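Local structure of GTP-binding nuclear protein GSP1 (Encephalitozoon cuniculi, 4DJT) at residues A[15-20]-A[80-85]; A[24-29]-A[154-159]; A[51-56]-A[179-184]. The protein binds guanine nucleotides as a small GTPase of the Ran family and probably takes part in protein import into the nucleus and in RNA export. All coordinates share one frame; numbering follows the deposited sequence.

Contact 1: residues A[15-20]-A[80-85]; sequences CLIGDG and VYYIGA. With GDP (guanosine-5'-diphosphate), chain C.
Cys-15 and Tyr-81 bury the most surface here, and they meet where strand 11-17 of the GTPase sheet is covered by the short, weakly bonded helix 79-82 in the predicted Switch-II region. The thiol of Cys-15 lies anti to the carbonyl carbon (chi1 -66°), and its SG comes within 3.3 Å of Tyr-81 O. The same sulfur is 4.6 Å from the centroid of the Tyr-81 ring, 34° off the ring normal, an oblique sulfur-aromatic contact. SG also packs against Ala-85 CB at 3.7 Å, Ala-85 being the last residue of a type II turn that starts at Tyr-82. The Tyr-81 ring carries its hydroxyl to the strand: OH donates to Leu-16 O at 2.8 Å, in the carbonyl plane and on a lone pair, with a C=O...donor angle of 139°. Tyr-82 crosses Ile-17 at about a right angle, and Ile-17 CG2 touches the ring edge at CE1, 3.7 Å away. The hydroxyl of Tyr-82 bonds instead to Glu-109 on helix 103-114. Sulfur-aromatic and apolar contacts thus accompany a single hydrogen bond across the segments, which gives the Tyr-81 hydroxyl proton an acceptor within a buried, largely apolar interface.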
loop_
_atom_site.group_PDB
_atom_site.type_symbol
_atom_site.label_atom_id
_atom_site.label_comp_id
_atom_site.label_asym_id
_atom_site.label_seq_id
_atom_site.Cartn_x
_atom_site.Cartn_y
_atom_site.Cartn_z
ATOM N N CYS A 15 3.865 2.074 -4.068
ATOM C CA CYS A 15 2.685 2.952 -4.086
ATOM C C CYS A 15 1.507 2.338 -3.382
ATOM O O CYS A 15 1.130 1.191 -3.676
ATOM C CB CYS A 15 2.254 3.270 -5.525
ATOM S SG CYS A 15 3.483 4.263 -6.419
ATOM N N LEU A 16 0.895 3.101 -2.480
ATOM C CA LEU A 16 -0.441 2.725 -1.964
ATOM C C LEU A 16 -1.502 3.268 -2.880
ATOM O O LEU A 16 -1.541 4.455 -3.170
ATOM C CB LEU A 16 -0.682 3.273 -0.554
ATOM C CG LEU A 16 0.378 2.985 0.456
ATOM C CD1 LEU A 16 -0.022 3.581 1.830
ATOM C CD2 LEU A 16 0.654 1.484 0.546
ATOM N N ILE A 17 -2.392 2.402 -3.295
ATOM C CA ILE A 17 -3.470 2.785 -4.179
ATOM C C ILE A 17 -4.780 2.179 -3.727
ATOM O O ILE A 17 -4.811 1.255 -2.915
ATOM C CB ILE A 17 -3.163 2.381 -5.620
ATOM C CG1 ILE A 17 -2.660 0.947 -5.712
ATOM C CG2 ILE A 17 -2.118 3.320 -6.174
ATOM C CD1 ILE A 17 -2.496 0.458 -7.167
ATOM N N GLY A 18 -5.863 2.746 -4.253
ATOM C CA GLY A 18 -7.198 2.382 -3.843
ATOM C C GLY A 18 -8.038 3.618 -3.590
ATOM O O GLY A 18 -7.511 4.718 -3.401
ATOM N N ASP A 19 -9.351 3.433 -3.592
ATOM C CA ASP A 19 -10.266 4.564 -3.487
ATOM C C ASP A 19 -10.079 5.361 -2.204
ATOM O O ASP A 19 -9.622 4.846 -1.199
ATOM C CB ASP A 19 -11.704 4.104 -3.554
ATOM C CG ASP A 19 -12.164 3.782 -4.977
ATOM O OD1 ASP A 19 -11.371 3.881 -5.967
ATOM O OD2 ASP A 19 -13.349 3.465 -5.083
ATOM N N GLY A 20 -10.503 6.614 -2.248
ATOM C CA GLY A 20 -10.612 7.402 -1.052
ATOM C C GLY A 20 -11.467 6.675 -0.027
ATOM O O GLY A 20 -12.524 6.072 -0.357
ATOM N N VAL A 80 3.749 10.856 -12.035
ATOM C CA VAL A 80 4.920 10.912 -11.139
ATOM C C VAL A 80 4.688 10.209 -9.803
ATOM O O VAL A 80 5.638 9.784 -9.172
ATOM C CB VAL A 80 5.427 12.358 -10.903
ATOM C CG1 VAL A 80 6.234 12.828 -12.110
ATOM C CG2 VAL A 80 4.272 13.300 -10.610
ATOM N N TYR A 81 3.437 10.068 -9.401
ATOM C CA TYR A 81 3.109 9.259 -8.237
ATOM C C TYR A 81 3.601 7.837 -8.449
ATOM O O TYR A 81 4.198 7.235 -7.552
ATOM C CB TYR A 81 1.610 9.286 -7.955
ATOM C CG TYR A 81 1.196 8.587 -6.662
ATOM C CD1 TYR A 81 0.642 7.311 -6.672
ATOM C CD2 TYR A 81 1.368 9.204 -5.422
ATOM C CE1 TYR A 81 0.283 6.663 -5.483
ATOM C CE2 TYR A 81 1.020 8.562 -4.246
ATOM C CZ TYR A 81 0.484 7.292 -4.274
ATOM O OH TYR A 81 0.080 6.704 -3.065
ATOM N N TYR A 82 3.319 7.298 -9.637
ATOM C CA TYR A 82 3.623 5.896 -9.945
ATOM C C TYR A 82 5.077 5.684 -10.369
ATOM O O TYR A 82 5.655 4.627 -10.118
ATOM C CB TYR A 82 2.683 5.376 -11.013
ATOM C CG TYR A 82 1.240 5.416 -10.618
ATOM C CD1 TYR A 82 0.783 4.715 -9.511
ATOM C CD2 TYR A 82 0.338 6.122 -11.333
ATOM C CE1 TYR A 82 -0.534 4.734 -9.143
ATOM C CE2 TYR A 82 -1.004 6.144 -10.970
ATOM C CZ TYR A 82 -1.424 5.422 -9.876
ATOM O OH TYR A 82 -2.737 5.452 -9.504
ATOM N N ILE A 83 5.662 6.669 -11.049
ATOM C CA ILE A 83 6.965 6.467 -11.700
ATOM C C ILE A 83 8.039 6.001 -10.720
ATOM O O ILE A 83 8.177 6.538 -9.628
ATOM C CB ILE A 83 7.464 7.751 -12.392
ATOM C CG1 ILE A 83 6.632 8.017 -13.648
ATOM C CG2 ILE A 83 8.943 7.614 -12.787
ATOM C CD1 ILE A 83 6.977 9.324 -14.371
ATOM N N GLY A 84 8.786 4.986 -11.110
ATOM C CA GLY A 84 9.865 4.488 -10.278
ATOM C C GLY A 84 9.441 3.442 -9.245
ATOM O O GLY A 84 10.301 2.901 -8.546
ATOM N N ALA A 85 8.133 3.173 -9.132
ATOM C CA ALA A 85 7.625 2.163 -8.178
ATOM C C ALA A 85 8.082 0.780 -8.571
ATOM O O ALA A 85 8.048 0.424 -9.762
ATOM C CB ALA A 85 6.099 2.173 -8.078
HETATM P PB GDP C . -7.736 6.644 2.708
HETATM O O1B GDP C . -6.331 7.166 3.054
HETATM O O2B GDP C . -7.751 5.369 1.880
HETATM O O3B GDP C . -8.655 7.760 2.218
HETATM O O3A GDP C . -8.476 6.222 4.081
HETATM P PA GDP C . -8.188 6.710 5.570
HETATM O O1A GDP C . -6.974 6.033 6.176
HETATM O O2A GDP C . -8.267 8.204 5.585
HETATM O "O5'" GDP C . -9.405 6.130 6.401
HETATM C "C5'" GDP C . -10.743 6.435 5.962
HETATM C "C4'" GDP C . -11.680 6.161 7.123
HETATM O "O4'" GDP C . -11.727 4.768 7.357
HETATM C "C3'" GDP C . -11.203 6.772 8.414
HETATM O "O3'" GDP C . -12.337 7.159 9.162
HETATM C "C2'" GDP C . -10.520 5.667 9.159
HETATM O "O2'" GDP C . -10.586 5.772 10.594
HETATM C "C1'" GDP C . -11.298 4.473 8.655
HETATM N N9 GDP C . -10.464 3.280 8.614
HETATM C C8 GDP C . -9.292 3.081 7.969
HETATM N N7 GDP C . -8.843 1.824 8.213
HETATM C C5 GDP C . -9.758 1.201 8.952
HETATM C C6 GDP C . -9.922 -0.137 9.548
HETATM O O6 GDP C . -9.064 -1.054 9.387
HETATM N N1 GDP C . -11.039 -0.359 10.273
HETATM C C2 GDP C . -11.984 0.604 10.467
HETATM N N2 GDP C . -13.069 0.334 11.195
HETATM N N3 GDP C . -11.889 1.846 9.954
HETATM C C4 GDP C . -10.814 2.171 9.214
#

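Contact 2: residues A[24-29]-A[154-159]; sequences KTTYIN and ISAKTA. With MG (magnesium ion), chain D; GDP (guanosine-5'-diphosphate), chain C.
Tyr-27 and Ala-156 bring helix 24-28 against the loop after strand 150-154, their CA atoms only 4.3 Å apart. Ala-156 points its methyl at the helix: CB is 3.5 Å from Tyr-27 N and 3.8 Å from Tyr-27 CB, and it lies near the plane of the tyrosine ring, at the edge. Tyr-27 CG is anti to the backbone N (chi1 -180°). The ring also meets Ile-154: the two side chains cross at about a right angle, and Ile-154 CD1 approaches obliquely, 3.8 Å from Tyr-27 CD1. Tyr-27 OH is hydrogen-bonded to Phe-162 O, and Phe-162 also stacks on the ring. Thr-26 divides its two branches: OG1, anti to the carbonyl carbon (chi1 -55°), donates to GDP O1A at 2.6 Å, while CG2, anti to the backbone N, rests 3.6 Å from Ala-156 O.

No hydrogen bond joins the two segments directly; GDP does so instead. In the P-loop (Walker A), which includes Gly-18 and Gly-23, Lys-24 N and NZ both donate to O2B and Thr-25 N to O1B; Thr-26 N joins its own hydroxyl on O1A. OG1 of Thr-25, hydrogen-bonded to Asp-67, binds the magnesium ion at 2.1 Å; the ion's other five ligands are GDP O1B and four waters. Ser-155, Ala-156 and Lys-157 form the separate guanine-binding SAK motif of small GTPases, where Lys-157 N reaches O6 at 3.1 Å with an N-H...O angle of 164°. The geometry is consistent with the apolar packing setting the spacing between phosphate and base sites. Lys-24, also salt-bridged to Glu-72, and magnesium would be expected to offset the phosphate charge.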
loop_
_atom_site.group_PDB
_atom_site.type_symbol
_atom_site.label_atom_id
_atom_site.label_comp_id
_atom_site.label_asym_id
_atom_site.label_seq_id
_atom_site.Cartn_x
_atom_site.Cartn_y
_atom_site.Cartn_z
ATOM N N LYS A 24 -5.907 3.595 3.282
ATOM C CA LYS A 24 -4.484 3.697 2.914
ATOM C C LYS A 24 -3.671 4.453 3.974
ATOM O O LYS A 24 -2.623 3.966 4.434
ATOM C CB LYS A 24 -4.343 4.387 1.562
ATOM C CG LYS A 24 -5.054 3.647 0.434
ATOM C CD LYS A 24 -4.870 4.332 -0.904
ATOM C CE LYS A 24 -5.371 5.777 -0.924
ATOM N NZ LYS A 24 -6.850 5.877 -0.807
ATOM N N THR A 25 -4.141 5.641 4.340
ATOM C CA THR A 25 -3.421 6.476 5.288
ATOM C C THR A 25 -3.412 5.872 6.678
ATOM O O THR A 25 -2.357 5.848 7.348
ATOM C CB THR A 25 -4.020 7.907 5.272
ATOM O OG1 THR A 25 -3.896 8.433 3.940
ATOM C CG2 THR A 25 -3.288 8.803 6.240
ATOM N N THR A 26 -4.536 5.298 7.095
ATOM C CA THR A 26 -4.595 4.606 8.401
ATOM C C THR A 26 -3.552 3.483 8.496
ATOM O O THR A 26 -2.893 3.301 9.551
ATOM C CB THR A 26 -6.022 4.097 8.728
ATOM O OG1 THR A 26 -6.945 5.209 8.656
ATOM C CG2 THR A 26 -6.071 3.492 10.153
ATOM N N TYR A 27 -3.379 2.769 7.386
ATOM C CA TYR A 27 -2.414 1.694 7.295
ATOM C C TYR A 27 -0.993 2.185 7.499
ATOM O O TYR A 27 -0.301 1.702 8.392
ATOM C CB TYR A 27 -2.508 1.025 5.953
ATOM C CG TYR A 27 -1.535 -0.136 5.735
ATOM C CD1 TYR A 27 -1.714 -1.358 6.393
ATOM C CD2 TYR A 27 -0.512 -0.040 4.824
ATOM C CE1 TYR A 27 -0.866 -2.422 6.168
ATOM C CE2 TYR A 27 0.346 -1.104 4.592
ATOM C CZ TYR A 27 0.169 -2.292 5.277
ATOM O OH TYR A 27 1.037 -3.359 5.019
ATOM N N ILE A 28 -0.566 3.177 6.700
ATOM C CA ILE A 28 0.857 3.517 6.614
ATOM C C ILE A 28 1.307 4.647 7.544
ATOM O O ILE A 28 2.478 4.740 7.846
ATOM C CB ILE A 28 1.245 3.891 5.186
ATOM C CG1 ILE A 28 2.772 3.763 4.960
ATOM C CG2 ILE A 28 0.662 5.262 4.844
ATOM C CD1 ILE A 28 3.322 2.342 5.063
ATOM N N ASN A 29 0.379 5.523 7.964
ATOM C CA ASN A 29 0.757 6.777 8.602
ATOM C C ASN A 29 1.082 6.509 10.106
ATOM O O ASN A 29 0.365 6.969 11.021
ATOM C CB ASN A 29 -0.349 7.790 8.431
ATOM C CG ASN A 29 -0.003 9.159 8.986
ATOM O OD1 ASN A 29 1.171 9.509 9.160
ATOM N ND2 ASN A 29 -1.017 9.926 9.277
ATOM N N ILE A 154 -6.768 -7.549 6.192
ATOM C CA ILE A 154 -6.085 -6.741 7.238
ATOM C C ILE A 154 -7.078 -5.807 7.954
ATOM O O ILE A 154 -8.165 -5.507 7.451
ATOM C CB ILE A 154 -4.945 -5.840 6.664
ATOM C CG1 ILE A 154 -5.496 -4.751 5.770
ATOM C CG2 ILE A 154 -3.926 -6.642 5.820
ATOM C CD1 ILE A 154 -4.451 -3.706 5.320
ATOM N N SER A 155 -6.632 -5.281 9.080
ATOM C CA SER A 155 -7.253 -4.092 9.679
ATOM C C SER A 155 -6.184 -3.006 9.856
ATOM O O SER A 155 -5.289 -3.115 10.661
ATOM C CB SER A 155 -7.935 -4.409 11.021
ATOM O OG SER A 155 -8.309 -3.180 11.666
ATOM N N ALA A 156 -6.262 -1.974 9.039
ATOM C CA ALA A 156 -5.327 -0.874 9.168
ATOM C C ALA A 156 -5.462 -0.208 10.525
ATOM O O ALA A 156 -4.506 0.345 11.028
ATOM C CB ALA A 156 -5.556 0.133 8.058
ATOM N N LYS A 157 -6.660 -0.233 11.107
ATOM C CA LYS A 157 -6.878 0.370 12.446
ATOM C C LYS A 157 -5.970 -0.266 13.513
ATOM O O LYS A 157 -5.224 0.436 14.216
ATOM C CB LYS A 157 -8.337 0.250 12.876
ATOM C CG LYS A 157 -8.596 0.673 14.330
ATOM C CD LYS A 157 -10.079 0.631 14.690
ATOM C CE LYS A 157 -10.587 -0.795 14.918
ATOM N NZ LYS A 157 -10.614 -1.181 16.364
ATOM N N THR A 158 -6.008 -1.594 13.607
ATOM C CA THR A 158 -5.327 -2.311 14.682
ATOM C C THR A 158 -3.946 -2.831 14.279
ATOM O O THR A 158 -3.275 -3.481 15.070
ATOM C CB THR A 158 -6.163 -3.502 15.141
ATOM O OG1 THR A 158 -6.201 -4.481 14.108
ATOM C CG2 THR A 158 -7.604 -3.050 15.486
ATOM N N ALA A 159 -3.543 -2.563 13.046
ATOM C CA ALA A 159 -2.290 -3.067 12.513
ATOM C C ALA A 159 -2.256 -4.609 12.349
ATOM O O ALA A 159 -1.189 -5.185 12.139
ATOM C CB ALA A 159 -1.125 -2.583 13.378
HETATM MG MG MG D . -5.393 9.022 2.618
HETATM P PB GDP C . -7.736 6.644 2.708
HETATM O O1B GDP C . -6.331 7.166 3.054
HETATM O O2B GDP C . -7.751 5.369 1.880
HETATM O O3B GDP C . -8.655 7.760 2.218
HETATM O O3A GDP C . -8.476 6.222 4.081
HETATM P PA GDP C . -8.188 6.710 5.570
HETATM O O1A GDP C . -6.974 6.033 6.176
HETATM O O2A GDP C . -8.267 8.204 5.585
HETATM O "O5'" GDP C . -9.405 6.130 6.401
HETATM C "C5'" GDP C . -10.743 6.435 5.962
HETATM C "C4'" GDP C . -11.680 6.161 7.123
HETATM O "O4'" GDP C . -11.727 4.768 7.357
HETATM C "C3'" GDP C . -11.203 6.772 8.414
HETATM O "O3'" GDP C . -12.337 7.159 9.162
HETATM C "C2'" GDP C . -10.520 5.667 9.159
HETATM O "O2'" GDP C . -10.586 5.772 10.594
HETATM C "C1'" GDP C . -11.298 4.473 8.655
HETATM N N9 GDP C . -10.464 3.280 8.614
HETATM C C8 GDP C . -9.292 3.081 7.969
HETATM N N7 GDP C . -8.843 1.824 8.213
HETATM C C5 GDP C . -9.758 1.201 8.952
HETATM C C6 GDP C . -9.922 -0.137 9.548
HETATM O O6 GDP C . -9.064 -1.054 9.387
HETATM N N1 GDP C . -11.039 -0.359 10.273
HETATM C C2 GDP C . -11.984 0.604 10.467
HETATM N N2 GDP C . -13.069 0.334 11.195
HETATM N N3 GDP C . -11.889 1.846 9.954
HETATM C C4 GDP C . -10.814 2.171 9.214
HETATM O O HOH W 1 -4.187 8.235 1.089
HETATM O O HOH W 2 -4.416 10.790 2.416
HETATM O O HOH W 3 -6.836 9.517 1.093
HETATM O O HOH W 4 -6.597 9.772 4.172
#

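Contact 3: residues A[51-56]-A[179-184]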
loop_
_atom_site.group_PDB
_atom_site.type_symbol
_atom_site.label_atom_id
_atom_site.label_comp_id
_atom_site.label_asym_id
_atom_site.label_seq_id
_atom_site.Cartn_x
_atom_site.Cartn_y
_atom_site.Cartn_z
ATOM N N VAL A 51 9.968 2.718 5.709
ATOM C CA VAL A 51 9.913 1.627 6.702
ATOM C C VAL A 51 11.020 0.582 6.389
ATOM O O VAL A 51 11.090 0.028 5.278
ATOM C CB VAL A 51 8.513 0.990 6.814
ATOM C CG1 VAL A 51 8.032 0.413 5.470
ATOM C CG2 VAL A 51 8.501 -0.074 7.902
ATOM N N THR A 52 11.856 0.346 7.389
ATOM C CA THR A 52 12.997 -0.538 7.297
ATOM C C THR A 52 12.740 -1.790 8.139
ATOM O O THR A 52 12.304 -1.716 9.293
ATOM C CB THR A 52 14.271 0.138 7.810
ATOM O OG1 THR A 52 14.523 1.308 7.017
ATOM C CG2 THR A 52 15.483 -0.847 7.703
ATOM N N PHE A 53 13.022 -2.934 7.527
ATOM C CA PHE A 53 13.030 -4.211 8.199
ATOM C C PHE A 53 14.427 -4.811 8.066
ATOM O O PHE A 53 15.105 -4.620 7.064
ATOM C CB PHE A 53 12.040 -5.176 7.518
ATOM C CG PHE A 53 10.620 -4.714 7.521
ATOM C CD1 PHE A 53 10.139 -3.921 6.498
ATOM C CD2 PHE A 53 9.771 -5.056 8.533
ATOM C CE1 PHE A 53 8.834 -3.484 6.490
ATOM C CE2 PHE A 53 8.431 -4.644 8.516
ATOM C CZ PHE A 53 7.973 -3.870 7.481
ATOM N N LEU A 54 14.827 -5.558 9.070
ATOM C CA LEU A 54 16.029 -6.403 8.972
ATOM C C LEU A 54 15.569 -7.823 8.697
ATOM O O LEU A 54 14.620 -8.326 9.331
ATOM C CB LEU A 54 16.784 -6.313 10.295
ATOM C CG LEU A 54 18.170 -6.910 10.470
ATOM C CD1 LEU A 54 19.152 -6.402 9.427
ATOM C CD2 LEU A 54 18.656 -6.526 11.868
ATOM N N ASP A 55 16.178 -8.474 7.717
ATOM C CA ASP A 55 15.840 -9.852 7.456
ATOM C C ASP A 55 16.764 -10.862 8.169
ATOM O O ASP A 55 17.675 -10.485 8.935
ATOM C CB ASP A 55 15.704 -10.111 5.937
ATOM C CG ASP A 55 17.034 -10.284 5.232
ATOM O OD1 ASP A 55 18.041 -10.577 5.914
ATOM O OD2 ASP A 55 17.048 -10.164 3.976
ATOM N N ASP A 56 16.443 -12.133 7.973
ATOM C CA ASP A 56 17.055 -13.257 8.703
ATOM C C ASP A 56 18.505 -13.508 8.287
ATOM O O ASP A 56 19.204 -14.342 8.896
ATOM C CB ASP A 56 16.240 -14.536 8.464
ATOM C CG ASP A 56 16.166 -14.919 6.993
ATOM O OD1 ASP A 56 15.428 -14.260 6.239
ATOM O OD2 ASP A 56 16.801 -15.919 6.589
ATOM N N LEU A 179 12.592 -15.799 3.093
ATOM C CA LEU A 179 13.009 -14.605 3.784
ATOM C C LEU A 179 11.993 -14.322 4.864
ATOM O O LEU A 179 10.798 -14.377 4.611
ATOM C CB LEU A 179 13.111 -13.425 2.806
ATOM C CG LEU A 179 13.494 -12.035 3.308
ATOM C CD1 LEU A 179 14.008 -11.193 2.134
ATOM C CD2 LEU A 179 12.287 -11.337 3.992
ATOM N N ILE A 180 12.470 -14.024 6.065
ATOM C CA ILE A 180 11.606 -13.509 7.148
ATOM C C ILE A 180 12.158 -12.206 7.740
ATOM O O ILE A 180 13.336 -11.895 7.607
ATOM C CB ILE A 180 11.420 -14.534 8.306
ATOM C CG1 ILE A 180 12.767 -14.903 8.930
ATOM C CG2 ILE A 180 10.709 -15.789 7.836
ATOM C CD1 ILE A 180 12.639 -15.671 10.250
ATOM N N PHE A 181 11.294 -11.445 8.404
ATOM C CA PHE A 181 11.733 -10.228 9.074
ATOM C C PHE A 181 12.072 -10.582 10.499
ATOM O O PHE A 181 11.329 -11.290 11.146
ATOM C CB PHE A 181 10.655 -9.121 9.057
ATOM C CG PHE A 181 10.326 -8.589 7.669
ATOM C CD1 PHE A 181 11.281 -8.529 6.674
ATOM C CD2 PHE A 181 9.053 -8.107 7.394
ATOM C CE1 PHE A 181 10.970 -8.013 5.419
ATOM C CE2 PHE A 181 8.737 -7.606 6.130
ATOM C CZ PHE A 181 9.694 -7.536 5.154
ATOM N N VAL A 182 13.209 -10.117 10.974
ATOM C CA VAL A 182 13.617 -10.405 12.351
ATOM C C VAL A 182 13.586 -9.183 13.237
ATOM O O VAL A 182 14.014 -9.243 14.370
ATOM C CB VAL A 182 15.042 -10.990 12.389
ATOM C CG1 VAL A 182 15.114 -12.198 11.469
ATOM C CG2 VAL A 182 16.060 -9.932 12.025
ATOM N N SER A 183 13.140 -8.058 12.700
ATOM C CA SER A 183 12.981 -6.819 13.481
ATOM C C SER A 183 11.498 -6.497 13.552
ATOM O O SER A 183 10.729 -6.967 12.731
ATOM C CB SER A 183 13.735 -5.673 12.829
ATOM O OG SER A 183 13.329 -5.469 11.471
ATOM N N ASN A 184 11.102 -5.740 14.567
ATOM C CA ASN A 184 9.707 -5.316 14.754
ATOM C C ASN A 184 9.580 -3.840 14.424
ATOM O O ASN A 184 10.424 -3.046 14.830
ATOM C CB ASN A 184 9.275 -5.562 16.203
ATOM C CG ASN A 184 9.372 -7.031 16.591
ATOM O OD1 ASN A 184 8.580 -7.857 16.145
ATOM N ND2 ASN A 184 10.371 -7.364 17.390
HETATM O O HOH W 5 12.347 -3.150 11.657
#
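A single beta bridge, Asp-55 with Phe-181, joins the end of strand 46-54 of the GTPase sheet to the chain that follows helix 164-174, at a partly buried place away from the nucleotide. The Asp-55 and Phe-181 CA atoms lie 4.4 Å apart. Val-182 N donates to Leu-54 O at 2.8 Å, and on the other side of the bridge Asp-56 N makes a weak bond to Ile-180 O. Asp-56 returns a bond with its side chain: Ile-180 N meets Asp-56 OD1 from 45° above the carboxylate plane, and Asp-56 OD2 makes a salt bridge with Arg-176. Phe-53 and Phe-181 form an offset stack, centroids 4.0 Å apart and planes at 13°, with Phe-181 CE2 over the centre of the Phe-53 ring and Phe-53 CG over the centre of the other. Leu-167 of helix 164-174 also touches Phe-181. A water donates to Thr-52 O, though its short link to Ser-183 OG is doubtful. Ser-183 then closes the contact: with OG between the backbone N and the carbonyl carbon, this hydroxyl accepts from Leu-54 N at 2.8 Å, the N-H...O angle being 178°.

Every touching residue of contact 1 is buried, contact 2 is buried but edged by the nucleotide, and contact 3 is only partly buried, with its centre about 18 Å from that of the chain. Contacts 1 and 2 adjoin: strand 11-17 and helix 24-28 are consecutive, Leu-16 packs on Ile-28, and Lys-24 NZ probably hydrogen-bonds to Gly-18 O. Contact 3 touches neither, yet it reaches the same sheet as contact 1 by way of strand 46-54. The chemistry follows position. Aromatic, sulfur and aliphatic groups dominate contact 1; contact 2 has its segments bridged by GDP, with magnesium on the phosphate side alone; contact 3 ties its backbones together directly, around a stacked aromatic pair.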